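Local coordinates for protein beta-N-acetylhexosaminidase (Mycobacterium smegmatis, PDB 4YYF) that probably hydrolyses terminal non-reducing N-acetyl-D-hexosamine residues from N-acetyl-beta-D-hexosaminides, as a member of glycosyl hydrolase family 3, at residues Asp89-Val101 against Leu352-Cys364. The protein carries 1 engineered substitution. Sequence-based numbering, arbitrary orientation.
Sequences DIAASAAPLPLAV and LQRNAAVKGPLRC
Arg363 reaches the carbonyls of Ala91, in helix 86-93, and of Ala94, in the chain that follows it, and illustrates how one guanidinium nitrogen can serve two backbone carbonyls. Its NH1 donates to Ala91 O and to Ala94 O, each at 2.9 Å, and both acceptors lie close to the guanidinium plane. The bond to Ala91 O runs in that carbonyl's plane, while the one to Ala94 O is more bent at the acceptor (C=O...N angle 132°). Ala91 O also accepts from Ala94 N. The arginine gets there through a bend at chi2 (139°), and Pro98 lies over one guanidinium face, its CA 4.0 Å above the plane.

A backbone bond, Arg363 N to Pro96 O at 2.8 Å, ties the C-terminal tail to the turn made by the cis peptide between Ala95 and Pro96. The second charged side chain, Lys359, extends fully beyond CG, passes Ala100 CB and brings NZ to Pro98 O at 2.8 Å. Gln47 OE1 and Gly69 O also accept from this ammonium, which thus links the carbonyls of Pro98 and Gly69 and the side chain of Gln47.

Apolar packing centres on Leu97. Its CD2 meets Leu362 CD2 at 3.6 Å, Leu97 CD1 lies 4.0 Å from Ala356 CB on helix 345-357, and Leu352 CD1 is a looser neighbour. Pro96 CB touches the same methyl of Leu362, and the Pro98 ring rests against the carbonyl oxygens of Gly360 and Pro361.

The contact thus fastens the tail leaving the last helix of the TIM barrel to the loop between helix 86-93 and strand 100-107, close to the Cys34-Cys364 disulfide. Across it, Arg363 NH1 and Lys359 NZ both donate to backbone carbonyls, so the two positive groups are held by neutral oxygens and not by a carboxylate.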
loop_
_atom_site.group_PDB
_atom_site.type_symbol
_atom_site.label_atom_id
_atom_site.label_comp_id
_atom_site.label_asym_id
_atom_site.label_seq_id
_atom_site.Cartn_x
_atom_site.Cartn_y
_atom_site.Cartn_z
ATOM N N ASP A 89 6.226 1.141 22.482
ATOM C CA ASP A 89 6.341 2.396 23.202
ATOM C C ASP A 89 6.021 3.597 22.309
ATOM O O ASP A 89 5.301 4.519 22.714
ATOM C CB ASP A 89 7.746 2.523 23.777
ATOM C CG ASP A 89 7.907 3.743 24.652
ATOM O OD1 ASP A 89 7.368 3.733 25.771
ATOM O OD2 ASP A 89 8.583 4.701 24.229
ATOM N N ILE A 90 6.554 3.584 21.092
ATOM C CA ILE A 90 6.322 4.670 20.129
ATOM C C ILE A 90 4.853 4.714 19.704
ATOM O O ILE A 90 4.238 5.785 19.640
ATOM C CB ILE A 90 7.241 4.491 18.899
ATOM C CG1 ILE A 90 8.701 4.679 19.322
ATOM C CG2 ILE A 90 6.882 5.476 17.786
ATOM C CD1 ILE A 90 9.714 4.114 18.339
ATOM N N ALA A 91 4.291 3.540 19.426
ATOM C CA ALA A 91 2.893 3.431 19.010
ATOM C C ALA A 91 1.942 3.938 20.077
ATOM O O ALA A 91 0.959 4.598 19.763
ATOM C CB ALA A 91 2.561 1.990 18.635
ATOM N N ALA A 92 2.219 3.621 21.341
ATOM C CA ALA A 92 1.323 4.028 22.429
ATOM C C ALA A 92 1.299 5.537 22.631
ATOM O O ALA A 92 0.310 6.093 23.093
ATOM C CB ALA A 92 1.687 3.331 23.725
ATOM N N SER A 93 2.387 6.216 22.304
ATOM C CA SER A 93 2.385 7.652 22.502
ATOM C C SER A 93 1.998 8.411 21.236
ATOM O O SER A 93 1.936 9.636 21.244
ATOM C CB SER A 93 3.714 8.147 23.082
ATOM O OG SER A 93 4.783 7.818 22.232
ATOM N N ALA A 94 1.708 7.688 20.157
ATOM C CA ALA A 94 1.268 8.335 18.915
ATOM C C ALA A 94 -0.049 9.082 19.121
ATOM O O ALA A 94 -0.955 8.587 19.787
ATOM C CB ALA A 94 1.125 7.328 17.800
ATOM N N ALA A 95 -0.129 10.284 18.547
ATOM C CA ALA A 95 -1.309 11.147 18.639
ATOM C C ALA A 95 -1.290 12.078 17.434
ATOM O O ALA A 95 -0.211 12.426 16.950
ATOM C CB ALA A 95 -1.292 11.955 19.946
ATOM N N PRO A 96 -2.474 12.493 16.944
ATOM C CA PRO A 96 -3.814 12.235 17.487
ATOM C C PRO A 96 -4.404 10.869 17.112
ATOM O O PRO A 96 -5.295 10.413 17.829
ATOM C CB PRO A 96 -4.651 13.362 16.871
ATOM C CG PRO A 96 -4.009 13.592 15.544
ATOM C CD PRO A 96 -2.528 13.335 15.733
ATOM N N LEU A 97 -3.936 10.237 16.035
ATOM C CA LEU A 97 -4.457 8.923 15.636
ATOM C C LEU A 97 -3.463 7.818 15.979
ATOM O O LEU A 97 -2.268 8.076 16.131
ATOM C CB LEU A 97 -4.793 8.887 14.140
ATOM C CG LEU A 97 -6.045 9.667 13.750
ATOM C CD1 LEU A 97 -6.135 9.842 12.246
ATOM C CD2 LEU A 97 -7.273 8.918 14.263
ATOM N N PRO A 98 -3.958 6.581 16.121
ATOM C CA PRO A 98 -3.025 5.466 16.313
ATOM C C PRO A 98 -2.055 5.347 15.130
ATOM O O PRO A 98 -2.369 5.784 14.021
ATOM C CB PRO A 98 -3.946 4.240 16.356
ATOM C CG PRO A 98 -5.256 4.756 16.850
ATOM C CD PRO A 98 -5.371 6.164 16.265
ATOM N N LEU A 99 -0.890 4.761 15.370
ATOM C CA LEU A 99 0.130 4.612 14.338
ATOM C C LEU A 99 -0.127 3.357 13.517
ATOM O O LEU A 99 -0.422 2.293 14.074
ATOM C CB LEU A 99 1.515 4.510 14.988
ATOM C CG LEU A 99 2.745 4.392 14.089
ATOM C CD1 LEU A 99 2.891 5.657 13.250
ATOM C CD2 LEU A 99 4.017 4.148 14.942
ATOM N N ALA A 100 -0.035 3.477 12.195
ATOM C CA ALA A 100 -0.107 2.296 11.333
ATOM C C ALA A 100 1.303 1.802 11.073
ATOM O O ALA A 100 2.208 2.589 10.807
ATOM C CB ALA A 100 -0.812 2.611 10.009
ATOM N N VAL A 101 1.498 0.492 11.157
ATOM C CA VAL A 101 2.819 -0.089 10.981
ATOM C C VAL A 101 2.721 -1.106 9.858
ATOM O O VAL A 101 2.032 -2.104 10.000
ATOM C CB VAL A 101 3.278 -0.786 12.273
ATOM C CG1 VAL A 101 4.660 -1.452 12.068
ATOM C CG2 VAL A 101 3.328 0.245 13.418
ATOM N N LEU A 352 -8.237 11.769 4.983
ATOM C CA LEU A 352 -8.027 11.731 6.423
ATOM C C LEU A 352 -9.056 10.800 7.080
ATOM O O LEU A 352 -8.698 9.945 7.888
ATOM C CB LEU A 352 -8.114 13.147 7.001
ATOM C CG LEU A 352 -8.095 13.277 8.523
ATOM C CD1 LEU A 352 -6.802 12.692 9.092
ATOM C CD2 LEU A 352 -8.259 14.740 8.935
ATOM N N GLN A 353 -10.327 10.953 6.714
ATOM C CA GLN A 353 -11.375 10.056 7.199
ATOM C C GLN A 353 -11.119 8.587 6.856
ATOM O O GLN A 353 -11.327 7.711 7.695
ATOM C CB GLN A 353 -12.751 10.477 6.662
ATOM C CG GLN A 353 -13.192 11.888 7.075
ATOM C CD GLN A 353 -14.367 12.381 6.255
ATOM O OE1 GLN A 353 -15.231 11.593 5.858
ATOM N NE2 GLN A 353 -14.413 13.694 5.996
ATOM N N ARG A 354 -10.701 8.309 5.625
ATOM C CA ARG A 354 -10.437 6.922 5.232
ATOM C C ARG A 354 -9.290 6.317 6.008
ATOM O O ARG A 354 -9.319 5.135 6.332
ATOM C CB ARG A 354 -10.153 6.814 3.729
ATOM C CG ARG A 354 -11.375 7.129 2.885
ATOM C CD ARG A 354 -11.111 6.849 1.436
ATOM N NE ARG A 354 -12.277 7.124 0.601
ATOM C CZ ARG A 354 -12.326 8.087 -0.312
ATOM N NH1 ARG A 354 -11.261 8.855 -0.501
ATOM N NH2 ARG A 354 -13.430 8.270 -1.035
ATOM N N ASN A 355 -8.260 7.114 6.269
ATOM C CA ASN A 355 -7.128 6.650 7.069
ATOM C C ASN A 355 -7.542 6.397 8.501
ATOM O O ASN A 355 -7.070 5.444 9.120
ATOM C CB ASN A 355 -5.977 7.662 7.057
ATOM C CG ASN A 355 -5.080 7.498 5.861
ATOM O OD1 ASN A 355 -4.283 6.559 5.806
ATOM N ND2 ASN A 355 -5.184 8.420 4.896
ATOM N N ALA A 356 -8.415 7.254 9.037
ATOM C CA ALA A 356 -8.889 7.067 10.409
ATOM C C ALA A 356 -9.800 5.856 10.517
ATOM O O ALA A 356 -9.816 5.179 11.546
ATOM C CB ALA A 356 -9.607 8.331 10.934
ATOM N N ALA A 357 -10.568 5.588 9.462
ATOM C CA ALA A 357 -11.586 4.534 9.517
ATOM C C ALA A 357 -10.990 3.138 9.731
ATOM O O ALA A 357 -11.651 2.244 10.261
ATOM C CB ALA A 357 -12.473 4.563 8.278
ATOM N N VAL A 358 -9.739 2.937 9.336
ATOM C CA VAL A 358 -9.132 1.633 9.578
ATOM C C VAL A 358 -8.309 1.571 10.863
ATOM O O VAL A 358 -7.620 0.584 11.103
ATOM C CB VAL A 358 -8.304 1.150 8.380
ATOM C CG1 VAL A 358 -9.223 0.883 7.202
ATOM C CG2 VAL A 358 -7.244 2.188 8.007
ATOM N N LYS A 359 -8.396 2.611 11.693
ATOM C CA LYS A 359 -7.615 2.671 12.924
ATOM C C LYS A 359 -8.514 2.764 14.140
ATOM O O LYS A 359 -9.715 2.997 14.010
ATOM C CB LYS A 359 -6.676 3.886 12.907
ATOM C CG LYS A 359 -5.592 3.847 11.850
ATOM C CD LYS A 359 -4.742 5.119 11.948
ATOM C CE LYS A 359 -3.487 5.022 11.100
ATOM N NZ LYS A 359 -2.607 6.221 11.314
ATOM N N GLY A 360 -7.923 2.601 15.321
ATOM C CA GLY A 360 -8.632 2.808 16.577
ATOM C C GLY A 360 -8.973 4.272 16.816
ATOM O O GLY A 360 -8.692 5.122 15.973
ATOM N N PRO A 361 -9.567 4.579 17.982
ATOM C CA PRO A 361 -10.145 5.898 18.293
ATOM C C PRO A 361 -9.118 7.029 18.365
ATOM O O PRO A 361 -7.927 6.780 18.596
ATOM C CB PRO A 361 -10.758 5.693 19.688
ATOM C CG PRO A 361 -10.844 4.201 19.882
ATOM C CD PRO A 361 -9.698 3.635 19.106
ATOM N N LEU A 362 -9.583 8.262 18.172
ATOM C CA LEU A 362 -8.749 9.445 18.374
ATOM C C LEU A 362 -8.224 9.477 19.797
ATOM O O LEU A 362 -8.908 9.052 20.730
ATOM C CB LEU A 362 -9.545 10.727 18.114
ATOM C CG LEU A 362 -9.632 11.265 16.691
ATOM C CD1 LEU A 362 -10.643 12.403 16.608
ATOM C CD2 LEU A 362 -8.268 11.754 16.228
ATOM N N ARG A 363 -7.004 9.977 19.962
ATOM C CA ARG A 363 -6.432 10.151 21.288
ATOM C C ARG A 363 -6.422 11.631 21.653
ATOM O O ARG A 363 -5.564 12.390 21.201
ATOM C CB ARG A 363 -5.031 9.539 21.344
ATOM C CG ARG A 363 -5.052 8.020 21.208
ATOM C CD ARG A 363 -3.935 7.485 20.316
ATOM N NE ARG A 363 -3.919 6.023 20.312
ATOM C CZ ARG A 363 -2.818 5.279 20.362
ATOM N NH1 ARG A 363 -1.618 5.854 20.402
ATOM N NH2 ARG A 363 -2.919 3.958 20.363
ATOM N N CYS A 364 -7.402 12.030 22.461
ATOM C CA CYS A 364 -7.592 13.429 22.833
ATOM C C CYS A 364 -6.789 13.782 24.076
ATOM O O CYS A 364 -6.020 14.740 24.075
ATOM C CB CYS A 364 -9.078 13.713 23.074
ATOM S SG CYS A 364 -10.166 13.188 21.725
#